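Local coordinates for protein glyoxalase 3 (Candida albicans, PDB 4LRU) that converts the toxic metabolite methylglyoxal to D-lactate in one glutathione-independent step, as a monomeric glyoxalase III of the DJ-1 superfamily, at residues Asp101-Ser106 with Gly133-Val138; Val5-Ala10 with Tyr44-Ala49; Asp120-Ala125 with Pro142-Asn147; Lys161-Phe166 with Gly214-Gly219. One frame throughout, in Å; residues are numbered along the deposited sequence.

Overall arrangement
All four contacts belong to one alpha/beta core. Interactions 1 and 2 lie in the same central sheet, where strands 102-105 and 6-10 are neighbours; both are parallel pairings carried by backbone ladders. Interaction 1 is buried in mid-sheet, whereas interaction 2 is partly buried and includes the partly exposed Lys6 and Glu45, which lie side by side. Interaction 4 uses the next strand, 216-219, which borders 134-138 of interaction 1, but meets a small separate parallel sheet through a threonine hydroxyl and a water. Interaction 3 is off the sheet: helix 119-130, which covers Phe103 and Leu8, holds the loop after strand 134-138 by one glutamine amide, about 13 Å from interaction 4 between centres.

Interaction 1. Residues Asp101-Ser106 with Gly133-Val138; sequences DIFFGS and GVVSAV
The ring of Phe104 is met obliquely by two side chains of strand 134-138: Ser136 OG stands 3.2 Å from CD2, and Val138 CG1 lies 4.0 Å from CE1. On the other side of the sheet, the Phe103 ring has Ser136 O at its edge, near the ring plane, while Val135 CG1 approaches obliquely. Both phenylalanines carry CG anti to the backbone N, yet their rings leave on opposite faces because neighbouring strand residues alternate. Phe104 shares its face with Ile102, Val134 and Ser136 under helix 225-236; Phe103 and Val135 face helix 119-130. Strands 102-105 and 134-138 are neighbours in the parallel part of the central sheet of the three-layered DJ-1/PfpI fold, their axes 12° apart, and strand 134-138 runs directly into Cys139, assigned to the active site. The ladder is firm at Phe103 N to Val134 O (3.0 Å), Gly105 N to Ser136 O (2.8 Å) and Val138 N to Gly105 O, but weak at Val134 N to Asp101 O. Phe103 O is gripped twice, weakly by Ser136 N and also by Ser136 OG at 2.8 Å. A chi1 of 64° sets that hydroxyl oxygen between the backbone N and carbonyl carbon of Ser136, from where it donates back across the strands.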
loop_
_atom_site.group_PDB
_atom_site.type_symbol
_atom_site.label_atom_id
_atom_site.label_comp_id
_atom_site.label_asym_id
_atom_site.label_seq_id
_atom_site.Cartn_x
_atom_site.Cartn_y
_atom_site.Cartn_z
ATOM N N ASP A 101 -1.414 -6.308 -13.719
ATOM C CA ASP A 101 -1.201 -7.685 -13.285
ATOM C C ASP A 101 -0.839 -7.828 -11.808
ATOM O O ASP A 101 -0.913 -8.924 -11.263
ATOM C CB ASP A 101 -0.096 -8.323 -14.124
ATOM C CG ASP A 101 -0.548 -8.676 -15.519
ATOM O OD1 ASP A 101 -1.764 -8.598 -15.814
ATOM O OD2 ASP A 101 0.316 -9.061 -16.341
ATOM N N ILE A 102 -0.388 -6.742 -11.194
ATOM C CA ILE A 102 -0.105 -6.668 -9.762
ATOM C C ILE A 102 -0.737 -5.375 -9.244
ATOM O O ILE A 102 -0.707 -4.339 -9.934
ATOM C CB ILE A 102 1.426 -6.613 -9.531
ATOM C CG1 ILE A 102 2.051 -7.947 -9.934
ATOM C CG2 ILE A 102 1.771 -6.249 -8.095
ATOM C CD1 ILE A 102 3.555 -7.928 -10.037
ATOM N N PHE A 103 -1.325 -5.446 -8.052
ATOM C CA PHE A 103 -1.774 -4.269 -7.341
ATOM C C PHE A 103 -0.946 -4.182 -6.077
ATOM O O PHE A 103 -0.864 -5.146 -5.321
ATOM C CB PHE A 103 -3.258 -4.379 -6.987
ATOM C CG PHE A 103 -3.803 -3.173 -6.264
ATOM C CD1 PHE A 103 -3.620 -3.020 -4.903
ATOM C CD2 PHE A 103 -4.506 -2.189 -6.961
ATOM C CE1 PHE A 103 -4.149 -1.933 -4.237
ATOM C CE2 PHE A 103 -5.019 -1.085 -6.301
ATOM C CZ PHE A 103 -4.840 -0.953 -4.945
ATOM N N PHE A 104 -0.314 -3.037 -5.856
ATOM C CA PHE A 104 0.451 -2.811 -4.618
ATOM C C PHE A 104 -0.001 -1.527 -3.927
ATOM O O PHE A 104 0.150 -0.435 -4.473
ATOM C CB PHE A 104 1.946 -2.745 -4.926
ATOM C CG PHE A 104 2.813 -2.728 -3.707
ATOM C CD1 PHE A 104 2.888 -1.601 -2.903
ATOM C CD2 PHE A 104 3.556 -3.865 -3.336
ATOM C CE1 PHE A 104 3.678 -1.590 -1.767
ATOM C CE2 PHE A 104 4.336 -3.842 -2.199
ATOM C CZ PHE A 104 4.408 -2.706 -1.421
ATOM N N GLY A 105 -0.573 -1.666 -2.739
ATOM C CA GLY A 105 -1.000 -0.518 -1.947
ATOM C C GLY A 105 0.095 0.036 -1.063
ATOM O O GLY A 105 0.406 -0.536 -0.015
ATOM N N SER A 106 0.723 1.127 -1.493
ATOM C CA SER A 106 1.566 1.899 -0.591
ATOM C C SER A 106 0.672 2.543 0.440
ATOM O O SER A 106 -0.538 2.593 0.256
ATOM C CB SER A 106 2.382 2.969 -1.321
ATOM O OG SER A 106 1.599 4.093 -1.745
ATOM N N GLY A 133 -3.554 -12.528 -10.942
ATOM C CA GLY A 133 -2.525 -11.638 -10.450
ATOM C C GLY A 133 -2.350 -11.630 -8.937
ATOM O O GLY A 133 -3.004 -12.388 -8.214
ATOM N N VAL A 134 -1.460 -10.766 -8.463
ATOM C CA VAL A 134 -1.155 -10.671 -7.042
ATOM C C VAL A 134 -1.622 -9.309 -6.535
ATOM O O VAL A 134 -1.345 -8.267 -7.150
ATOM C CB VAL A 134 0.350 -10.902 -6.773
ATOM C CG1 VAL A 134 0.738 -10.437 -5.374
ATOM C CG2 VAL A 134 0.687 -12.370 -6.960
ATOM N N VAL A 135 -2.326 -9.331 -5.406
ATOM C CA VAL A 135 -2.784 -8.120 -4.740
ATOM C C VAL A 135 -2.077 -8.015 -3.389
ATOM O O VAL A 135 -1.997 -8.992 -2.633
ATOM C CB VAL A 135 -4.310 -8.137 -4.526
ATOM C CG1 VAL A 135 -4.758 -6.910 -3.743
ATOM C CG2 VAL A 135 -5.031 -8.214 -5.860
ATOM N N SER A 136 -1.562 -6.827 -3.099
ATOM C CA SER A 136 -0.604 -6.635 -2.022
ATOM C C SER A 136 -0.732 -5.238 -1.447
ATOM O O SER A 136 -1.231 -4.318 -2.095
ATOM C CB SER A 136 0.807 -6.883 -2.521
ATOM O OG SER A 136 1.158 -5.937 -3.511
ATOM N N ALA A 137 -0.275 -5.083 -0.213
ATOM C CA ALA A 137 -0.216 -3.785 0.424
ATOM C C ALA A 137 0.721 -3.841 1.616
ATOM O O ALA A 137 0.950 -4.898 2.211
ATOM C CB ALA A 137 -1.607 -3.359 0.865
ATOM N N VAL A 138 1.227 -2.676 1.979
ATOM C CA VAL A 138 2.083 -2.552 3.157
ATOM C C VAL A 138 1.498 -1.551 4.152
ATOM O O VAL A 138 0.841 -0.589 3.773
ATOM C CB VAL A 138 3.521 -2.179 2.759
ATOM C CG1 VAL A 138 3.596 -0.791 2.135
ATOM C CG2 VAL A 138 4.459 -2.273 3.958
#

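Interaction 2. Residues Val5-Ala10 with Tyr44-Ala49; sequences VKVLLA and YEIQLA
Val5 and Tyr44 lie side by side and point the same way, with Val5 CG1 over one face of the phenol ring. The methyl is 3.7 Å from the ring centroid and 16° off its normal, a CH-pi contact offset toward the rim. Val7 CG2 reaches the same ring obliquely at CD2, and Tyr44 OH is hydrogen-bonded to Glu237 OE2. Lys6 and Glu45 also run alongside each other, on the opposite face of the sheet from Val7 and Ile46. Their touch is aliphatic to carboxylate, Lys6 CE to Glu45 OE2 at 3.2 Å; the bend at chi4 leaves NZ 4.3 Å from OE2, beyond a salt bridge, and NZ hydrogen-bonds to His3 O. Further on, Leu9 lies alongside both Ile46 and Leu48, its CB 3.7 Å from Ile46 CG2, while Leu8 CD2 reaches across to Ala49 CB at 3.8 Å. Gln47 bends at chi2 and gives NE2 to Leu48 O on its own strand and to Asn88 O. Five backbone bonds fix this in-register pairing; Val7 N to Glu45 O is nearly straight, 2.8 Å with 175° at the hydrogen. Phe39 of helix 29-42 packs on Val7, Tyr44 and Ile46. With its strands adjacent, parallel and 25° apart, the run of strand 6-10, helix 29-42 and strand 45-50 is a beta-alpha-beta crossover of the kind that builds Rossmann-like sheets.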
loop_
_atom_site.group_PDB
_atom_site.type_symbol
_atom_site.label_atom_id
_atom_site.label_comp_id
_atom_site.label_asym_id
_atom_site.label_seq_id
_atom_site.Cartn_x
_atom_site.Cartn_y
_atom_site.Cartn_z
ATOM N N VAL A 5 4.145 -6.821 -17.835
ATOM C CA VAL A 5 3.641 -6.832 -16.475
ATOM C C VAL A 5 3.577 -5.400 -15.988
ATOM O O VAL A 5 4.612 -4.734 -15.864
ATOM C CB VAL A 5 4.534 -7.634 -15.500
ATOM C CG1 VAL A 5 4.059 -7.469 -14.065
ATOM C CG2 VAL A 5 4.540 -9.107 -15.886
ATOM N N LYS A 6 2.367 -4.938 -15.694
ATOM C CA LYS A 6 2.174 -3.593 -15.203
ATOM C C LYS A 6 1.668 -3.629 -13.778
ATOM O O LYS A 6 0.684 -4.305 -13.467
ATOM C CB LYS A 6 1.194 -2.839 -16.106
ATOM C CG LYS A 6 1.651 -2.749 -17.537
ATOM C CD LYS A 6 0.648 -1.963 -18.372
ATOM C CE LYS A 6 1.120 -1.781 -19.804
ATOM N NZ LYS A 6 1.455 -3.068 -20.466
ATOM N N VAL A 7 2.414 -2.955 -12.908
ATOM C CA VAL A 7 2.078 -2.831 -11.516
ATOM C C VAL A 7 1.256 -1.558 -11.341
ATOM O O VAL A 7 1.678 -0.483 -11.775
ATOM C CB VAL A 7 3.353 -2.738 -10.644
ATOM C CG1 VAL A 7 2.987 -2.534 -9.194
ATOM C CG2 VAL A 7 4.218 -3.993 -10.807
ATOM N N LEU A 8 0.094 -1.697 -10.716
ATOM C CA LEU A 8 -0.630 -0.544 -10.199
ATOM C C LEU A 8 -0.124 -0.282 -8.799
ATOM O O LEU A 8 -0.420 -1.031 -7.851
ATOM C CB LEU A 8 -2.136 -0.801 -10.211
ATOM C CG LEU A 8 -3.030 0.419 -9.991
ATOM C CD1 LEU A 8 -2.859 1.034 -8.614
ATOM C CD2 LEU A 8 -2.835 1.448 -11.102
ATOM N N LEU A 9 0.683 0.762 -8.677
ATOM C CA LEU A 9 1.184 1.192 -7.385
ATOM C C LEU A 9 0.266 2.300 -6.866
ATOM O O LEU A 9 0.321 3.435 -7.337
ATOM C CB LEU A 9 2.638 1.673 -7.521
ATOM C CG LEU A 9 3.341 2.146 -6.247
ATOM C CD1 LEU A 9 3.217 1.153 -5.116
ATOM C CD2 LEU A 9 4.816 2.455 -6.505
ATOM N N ALA A 10 -0.616 1.930 -5.936
ATOM C CA ALA A 10 -1.618 2.844 -5.389
ATOM C C ALA A 10 -0.991 3.717 -4.297
ATOM O O ALA A 10 -0.198 3.242 -3.474
ATOM C CB ALA A 10 -2.790 2.052 -4.818
ATOM N N TYR A 44 9.474 -4.746 -14.560
ATOM C CA TYR A 44 8.063 -4.451 -14.739
ATOM C C TYR A 44 7.854 -2.967 -15.050
ATOM O O TYR A 44 8.707 -2.130 -14.745
ATOM C CB TYR A 44 7.273 -4.775 -13.476
ATOM C CG TYR A 44 7.351 -6.197 -12.948
ATOM C CD1 TYR A 44 7.652 -7.280 -13.765
ATOM C CD2 TYR A 44 7.084 -6.442 -11.615
ATOM C CE1 TYR A 44 7.673 -8.571 -13.251
ATOM C CE2 TYR A 44 7.113 -7.723 -11.091
ATOM C CZ TYR A 44 7.428 -8.784 -11.901
ATOM O OH TYR A 44 7.444 -10.052 -11.322
ATOM N N GLU A 45 6.711 -2.662 -15.658
ATOM C CA GLU A 45 6.231 -1.297 -15.761
ATOM C C GLU A 45 5.443 -0.961 -14.513
ATOM O O GLU A 45 4.748 -1.809 -13.972
ATOM C CB GLU A 45 5.332 -1.148 -16.980
ATOM C CG GLU A 45 4.978 0.287 -17.328
ATOM C CD GLU A 45 4.368 0.386 -18.712
ATOM O OE1 GLU A 45 5.125 0.347 -19.701
ATOM O OE2 GLU A 45 3.131 0.475 -18.803
ATOM N N ILE A 46 5.580 0.264 -14.024
ATOM C CA ILE A 46 4.853 0.673 -12.843
ATOM C C ILE A 46 4.042 1.939 -13.123
ATOM O O ILE A 46 4.588 2.958 -13.553
ATOM C CB ILE A 46 5.776 0.947 -11.633
ATOM C CG1 ILE A 46 6.662 -0.264 -11.315
ATOM C CG2 ILE A 46 4.943 1.266 -10.413
ATOM C CD1 ILE A 46 8.071 -0.150 -11.845
ATOM N N GLN A 47 2.737 1.842 -12.879
ATOM C CA GLN A 47 1.824 2.980 -12.962
ATOM C C GLN A 47 1.405 3.397 -11.554
ATOM O O GLN A 47 0.753 2.636 -10.824
ATOM C CB GLN A 47 0.571 2.609 -13.766
ATOM C CG GLN A 47 -0.485 3.711 -13.811
ATOM C CD GLN A 47 -0.030 4.918 -14.620
ATOM O OE1 GLN A 47 0.139 4.846 -15.839
ATOM N NE2 GLN A 47 0.178 6.039 -13.938
ATOM N N LEU A 48 1.771 4.609 -11.158
ATOM C CA LEU A 48 1.290 5.155 -9.905
ATOM C C LEU A 48 -0.137 5.688 -10.109
ATOM O O LEU A 48 -0.452 6.281 -11.156
ATOM C CB LEU A 48 2.204 6.278 -9.413
ATOM C CG LEU A 48 3.497 5.838 -8.718
ATOM C CD1 LEU A 48 4.336 4.998 -9.657
ATOM C CD2 LEU A 48 4.294 7.038 -8.211
ATOM N N ALA A 49 -0.984 5.508 -9.105
ATOM C CA ALA A 49 -2.356 6.026 -9.152
ATOM C C ALA A 49 -2.829 6.361 -7.751
ATOM O O ALA A 49 -2.461 5.686 -6.778
ATOM C CB ALA A 49 -3.294 5.009 -9.771
#

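Interaction 3. Residues Asp120-Ala125 with Pro142-Asn147; sequences DLQKIA and PAIFEN
Gln122 reaches from helix 119-130 to the turn that carries Ile144, and its amide nitrogen supplies both hydrogen bonds of the contact. NE2 is 3.0 Å from Ile144 O, with 160° at the hydrogen; this acceptor lies close to the amide plane of Gln122, although the nitrogen sits above the plane of the Ile144 carbonyl, 37° out of it. The second bond, from NE2 to Glu146 O, has the same length but is weak, bent to 127°. An extended chain makes the reach possible: chi2 sets CD anti to CA.

The apolar contacts lie beside these bonds. Gln122 and Ile144 slide past each other in opposite directions, bringing Ile144 CD1 to 3.8 Å from Gln122 CG; the same methyl is 4.1 Å from Leu121 CB. On its own segment, Ile144 CG2 lies over the centre of the Phe145 ring, 3.9 Å above the plane. Ile144 also packs on Phe103 of the central sheet, and Leu121 covers Leu8 and Ala10.

Backbone bonds shape the acceptor side. Phe145 N to Pro142 O and Glu146 N to Ala143 O wind the 3-10 turn at Pro142-Phe145, soon after Cys139 and His140, which are assigned to the active site. Glu146 OE2 makes a salt bridge to Lys194, while Asn147 hydrogen-bonds through ND2 to Pro116 O and through OD1 to Lys194 NZ.

One buried side-chain amide therefore gives a good bond to Ile144 O and a weak one to Glu146 O as the 3-10 segment ends, fastening the loop to the helix directionally while Ile144 fills the apolar side.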
loop_
_atom_site.group_PDB
_atom_site.type_symbol
_atom_site.label_atom_id
_atom_site.label_comp_id
_atom_site.label_asym_id
_atom_site.label_seq_id
_atom_site.Cartn_x
_atom_site.Cartn_y
_atom_site.Cartn_z
ATOM N N ASP A 120 -12.576 2.787 -7.364
ATOM C CA ASP A 120 -11.823 2.582 -8.609
ATOM C C ASP A 120 -10.514 1.805 -8.378
ATOM O O ASP A 120 -10.233 0.816 -9.087
ATOM C CB ASP A 120 -11.533 3.918 -9.291
ATOM C CG ASP A 120 -12.790 4.583 -9.830
ATOM O OD1 ASP A 120 -13.590 3.875 -10.488
ATOM O OD2 ASP A 120 -12.952 5.815 -9.635
ATOM N N LEU A 121 -9.712 2.231 -7.404
ATOM C CA LEU A 121 -8.534 1.446 -7.012
ATOM C C LEU A 121 -8.942 0.030 -6.618
ATOM O O LEU A 121 -8.272 -0.948 -6.987
ATOM C CB LEU A 121 -7.811 2.108 -5.831
ATOM C CG LEU A 121 -6.998 3.343 -6.196
ATOM C CD1 LEU A 121 -6.426 3.992 -4.959
ATOM C CD2 LEU A 121 -5.880 2.966 -7.162
ATOM N N GLN A 122 -10.028 -0.087 -5.856
ATOM C CA GLN A 122 -10.492 -1.400 -5.425
ATOM C C GLN A 122 -10.854 -2.287 -6.612
ATOM O O GLN A 122 -10.604 -3.507 -6.585
ATOM C CB GLN A 122 -11.661 -1.267 -4.452
ATOM C CG GLN A 122 -11.229 -0.809 -3.064
ATOM C CD GLN A 122 -12.390 -0.676 -2.112
ATOM O OE1 GLN A 122 -13.485 -0.274 -2.516
ATOM N NE2 GLN A 122 -12.183 -1.041 -0.855
ATOM N N LYS A 123 -11.451 -1.685 -7.640
ATOM C CA LYS A 123 -11.826 -2.413 -8.845
ATOM C C LYS A 123 -10.576 -2.900 -9.581
ATOM O O LYS A 123 -10.551 -4.009 -10.104
ATOM C CB LYS A 123 -12.687 -1.538 -9.767
ATOM C CG LYS A 123 -13.090 -2.208 -11.075
ATOM C CD LYS A 123 -14.040 -3.365 -10.817
ATOM C CE LYS A 123 -14.589 -3.965 -12.101
ATOM N NZ LYS A 123 -15.324 -5.243 -11.857
ATOM N N ILE A 124 -9.523 -2.088 -9.591
ATOM C CA ILE A 124 -8.245 -2.556 -10.155
ATOM C C ILE A 124 -7.720 -3.754 -9.349
ATOM O O ILE A 124 -7.344 -4.788 -9.923
ATOM C CB ILE A 124 -7.182 -1.448 -10.255
ATOM C CG1 ILE A 124 -7.726 -0.280 -11.080
ATOM C CG2 ILE A 124 -5.889 -2.034 -10.840
ATOM C CD1 ILE A 124 -6.800 0.917 -11.185
ATOM N N ALA A 125 -7.774 -3.657 -8.028
ATOM C CA ALA A 125 -7.354 -4.772 -7.169
ATOM C C ALA A 125 -8.121 -6.062 -7.462
ATOM O O ALA A 125 -7.521 -7.135 -7.591
ATOM C CB ALA A 125 -7.505 -4.400 -5.711
ATOM N N PRO A 142 -3.434 -2.300 3.668
ATOM C CA PRO A 142 -4.511 -3.289 3.664
ATOM C C PRO A 142 -5.906 -2.736 3.953
ATOM O O PRO A 142 -6.896 -3.461 3.832
ATOM C CB PRO A 142 -4.064 -4.297 4.725
ATOM C CG PRO A 142 -2.577 -4.225 4.649
ATOM C CD PRO A 142 -2.297 -2.758 4.490
ATOM N N ALA A 143 -5.989 -1.458 4.299
ATOM C CA ALA A 143 -7.283 -0.772 4.321
ATOM C C ALA A 143 -7.989 -0.866 2.969
ATOM O O ALA A 143 -9.207 -0.752 2.912
ATOM C CB ALA A 143 -7.121 0.680 4.742
ATOM N N ILE A 144 -7.234 -1.109 1.897
ATOM C CA ILE A 144 -7.836 -1.330 0.582
ATOM C C ILE A 144 -8.798 -2.519 0.579
ATOM O O ILE A 144 -9.729 -2.586 -0.226
ATOM C CB ILE A 144 -6.763 -1.478 -0.518
ATOM C CG1 ILE A 144 -7.365 -1.198 -1.903
ATOM C CG2 ILE A 144 -6.118 -2.853 -0.456
ATOM C CD1 ILE A 144 -7.665 0.254 -2.194
ATOM N N PHE A 145 -8.595 -3.458 1.493
ATOM C CA PHE A 145 -9.435 -4.645 1.540
ATOM C C PHE A 145 -10.709 -4.428 2.352
ATOM O O PHE A 145 -11.592 -5.287 2.409
ATOM C CB PHE A 145 -8.660 -5.825 2.150
ATOM C CG PHE A 145 -7.407 -6.195 1.397
ATOM C CD1 PHE A 145 -7.467 -6.581 0.074
ATOM C CD2 PHE A 145 -6.172 -6.185 2.034
ATOM C CE1 PHE A 145 -6.323 -6.943 -0.618
ATOM C CE2 PHE A 145 -5.020 -6.523 1.346
ATOM C CZ PHE A 145 -5.095 -6.896 0.017
ATOM N N GLU A 146 -10.790 -3.294 3.035
ATOM C CA GLU A 146 -11.974 -2.979 3.799
ATOM C C GLU A 146 -13.131 -2.680 2.835
ATOM O O GLU A 146 -12.971 -1.932 1.875
ATOM C CB GLU A 146 -11.704 -1.787 4.732
ATOM C CG GLU A 146 -12.848 -1.518 5.688
ATOM C CD GLU A 146 -12.608 -0.348 6.623
ATOM O OE1 GLU A 146 -11.438 -0.042 6.899
ATOM O OE2 GLU A 146 -13.609 0.247 7.092
ATOM N N ASN A 147 -14.273 -3.307 3.086
ATOM C CA ASN A 147 -15.451 -3.212 2.211
ATOM C C ASN A 147 -15.267 -3.827 0.834
ATOM O O ASN A 147 -16.048 -3.544 -0.082
ATOM C CB ASN A 147 -15.904 -1.758 2.030
ATOM C CG ASN A 147 -16.059 -1.028 3.342
ATOM O OD1 ASN A 147 -16.690 -1.531 4.272
ATOM N ND2 ASN A 147 -15.501 0.180 3.420
#

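Interaction 4. Residues Lys161-Phe166 with Gly214-Gly219; sequences KKITGF and GRIVTG
Lys161 lays its aliphatic chain across the tip of Ile216, the two side chains crossing at about a right angle. Ile216 CD1 is 3.7 Å from Lys161 CG and 4.0 Å from CE, so methylenes rather than the ammonium group make the contact. In the DJ-1/PfpI fold seen here, strand 216-219 belongs to the central sheet, whereas 162-163 pairs with 198-199 in a separate small parallel sheet; the contact thus joins the small sheet to the central one. The two backbones run in similar directions, 23° apart, but no main-chain hydrogen bond links them.

The polar join is made by Thr218. Its chi1 of 48° sets OG1 between the backbone N and the carbonyl carbon, and CB points toward the other segment. Thr164 N donates to this hydroxyl oxygen over 2.9 Å in an almost straight bond, 174° at the hydrogen. Thr164 OG1 itself turns to Ile200 O, while its CG2 methyl lies 3.6 Å from Thr218 O. Ile163 CG2 and Ile216 CG2 add a looser apolar touch at 4.3 Å.

Beyond Thr164, Gly165 CA approaches Gly219 O in a CA-H...O contact. Here the segment nears the probable catalytic centre: the next residue, Phe166, makes a backbone hydrogen bond to Cys139 and its ring meets that of His140, both assigned to the active site. Between Lys162 and Thr218, one water joins the two segments, donating to Lys162 O at 2.8 Å and lying 2.7 Å from Thr218 OG1.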
loop_
_atom_site.group_PDB
_atom_site.type_symbol
_atom_site.label_atom_id
_atom_site.label_comp_id
_atom_site.label_asym_id
_atom_site.label_seq_id
_atom_site.Cartn_x
_atom_site.Cartn_y
_atom_site.Cartn_z
ATOM N N LYS A 161 -8.483 -15.514 4.766
ATOM C CA LYS A 161 -7.083 -15.316 4.384
ATOM C C LYS A 161 -6.306 -14.737 5.559
ATOM O O LYS A 161 -6.879 -14.130 6.470
ATOM C CB LYS A 161 -6.963 -14.351 3.201
ATOM C CG LYS A 161 -7.736 -14.777 1.963
ATOM C CD LYS A 161 -7.213 -16.063 1.353
ATOM C CE LYS A 161 -7.713 -16.191 -0.086
ATOM N NZ LYS A 161 -7.856 -17.604 -0.517
ATOM N N LYS A 162 -4.997 -14.925 5.525
ATOM C CA LYS A 162 -4.092 -14.344 6.512
ATOM C C LYS A 162 -3.463 -13.086 5.945
ATOM O O LYS A 162 -2.979 -13.084 4.814
ATOM C CB LYS A 162 -2.996 -15.352 6.877
ATOM C CG LYS A 162 -3.519 -16.582 7.592
ATOM C CD LYS A 162 -2.379 -17.524 7.961
ATOM C CE LYS A 162 -2.835 -18.969 8.095
ATOM N NZ LYS A 162 -4.201 -19.100 8.665
ATOM N N ILE A 163 -3.494 -12.016 6.733
ATOM C CA ILE A 163 -2.825 -10.783 6.395
ATOM C C ILE A 163 -2.088 -10.225 7.598
ATOM O O ILE A 163 -2.333 -10.617 8.740
ATOM C CB ILE A 163 -3.795 -9.706 5.892
ATOM C CG1 ILE A 163 -4.751 -9.262 6.998
ATOM C CG2 ILE A 163 -4.511 -10.169 4.638
ATOM C CD1 ILE A 163 -5.415 -7.941 6.696
ATOM N N THR A 164 -1.153 -9.335 7.320
ATOM C CA THR A 164 -0.596 -8.486 8.355
ATOM C C THR A 164 -0.671 -7.032 7.910
ATOM O O THR A 164 -1.259 -6.718 6.869
ATOM C CB THR A 164 0.845 -8.901 8.704
ATOM O OG1 THR A 164 1.238 -8.276 9.933
ATOM C CG2 THR A 164 1.808 -8.529 7.603
ATOM N N GLY A 165 -0.129 -6.146 8.732
ATOM C CA GLY A 165 -0.197 -4.705 8.491
ATOM C C GLY A 165 0.172 -3.996 9.779
ATOM O O GLY A 165 0.521 -4.634 10.778
ATOM N N PHE A 166 0.042 -2.679 9.778
ATOM C CA PHE A 166 0.563 -1.862 10.867
ATOM C C PHE A 166 -0.074 -2.257 12.198
ATOM O O PHE A 166 -1.277 -2.491 12.287
ATOM C CB PHE A 166 0.366 -0.377 10.576
ATOM C CG PHE A 166 1.315 0.517 11.332
ATOM C CD1 PHE A 166 2.646 0.612 10.956
ATOM C CD2 PHE A 166 0.903 1.188 12.469
ATOM C CE1 PHE A 166 3.516 1.411 11.645
ATOM C CE2 PHE A 166 1.775 2.003 13.158
ATOM C CZ PHE A 166 3.085 2.107 12.754
ATOM N N GLY A 214 -1.291 -17.334 -0.633
ATOM C CA GLY A 214 -1.509 -17.499 -2.057
ATOM C C GLY A 214 -1.031 -16.276 -2.810
ATOM O O GLY A 214 0.163 -15.983 -2.831
ATOM N N ARG A 215 -1.977 -15.549 -3.399
ATOM C CA ARG A 215 -1.669 -14.360 -4.199
ATOM C C ARG A 215 -2.039 -13.064 -3.468
ATOM O O ARG A 215 -2.215 -12.002 -4.073
ATOM C CB ARG A 215 -2.360 -14.467 -5.570
ATOM C CG ARG A 215 -1.728 -15.536 -6.469
ATOM C CD ARG A 215 -2.553 -15.839 -7.705
ATOM N NE ARG A 215 -3.857 -16.389 -7.360
ATOM C CZ ARG A 215 -5.001 -15.723 -7.451
ATOM N NH1 ARG A 215 -5.017 -14.482 -7.927
ATOM N NH2 ARG A 215 -6.132 -16.294 -7.065
ATOM N N ILE A 216 -2.122 -13.154 -2.147
ATOM C CA ILE A 216 -2.255 -11.967 -1.303
ATOM C C ILE A 216 -0.993 -11.838 -0.464
ATOM O O ILE A 216 -0.618 -12.766 0.249
ATOM C CB ILE A 216 -3.457 -12.093 -0.369
ATOM C CG1 ILE A 216 -4.722 -12.313 -1.200
ATOM C CG2 ILE A 216 -3.576 -10.854 0.503
ATOM C CD1 ILE A 216 -5.950 -12.624 -0.385
ATOM N N VAL A 217 -0.337 -10.689 -0.573
ATOM C CA VAL A 217 0.920 -10.452 0.136
ATOM C C VAL A 217 0.826 -9.133 0.889
ATOM O O VAL A 217 0.513 -8.087 0.313
ATOM C CB VAL A 217 2.118 -10.415 -0.827
ATOM C CG1 VAL A 217 3.408 -10.185 -0.068
ATOM C CG2 VAL A 217 2.185 -11.694 -1.635
ATOM N N THR A 218 1.067 -9.179 2.191
ATOM C CA THR A 218 1.026 -7.959 2.980
ATOM C C THR A 218 2.269 -7.817 3.844
ATOM O O THR A 218 2.910 -8.810 4.190
ATOM C CB THR A 218 -0.225 -7.933 3.878
ATOM O OG1 THR A 218 -0.358 -9.176 4.578
ATOM C CG2 THR A 218 -1.484 -7.717 3.036
ATOM N N GLY A 219 2.589 -6.570 4.200
ATOM C CA GLY A 219 3.702 -6.262 5.100
ATOM C C GLY A 219 3.330 -5.236 6.150
ATOM O O GLY A 219 2.332 -4.527 6.024
HETATM O O HOH W 1 -1.279 -11.401 3.312
#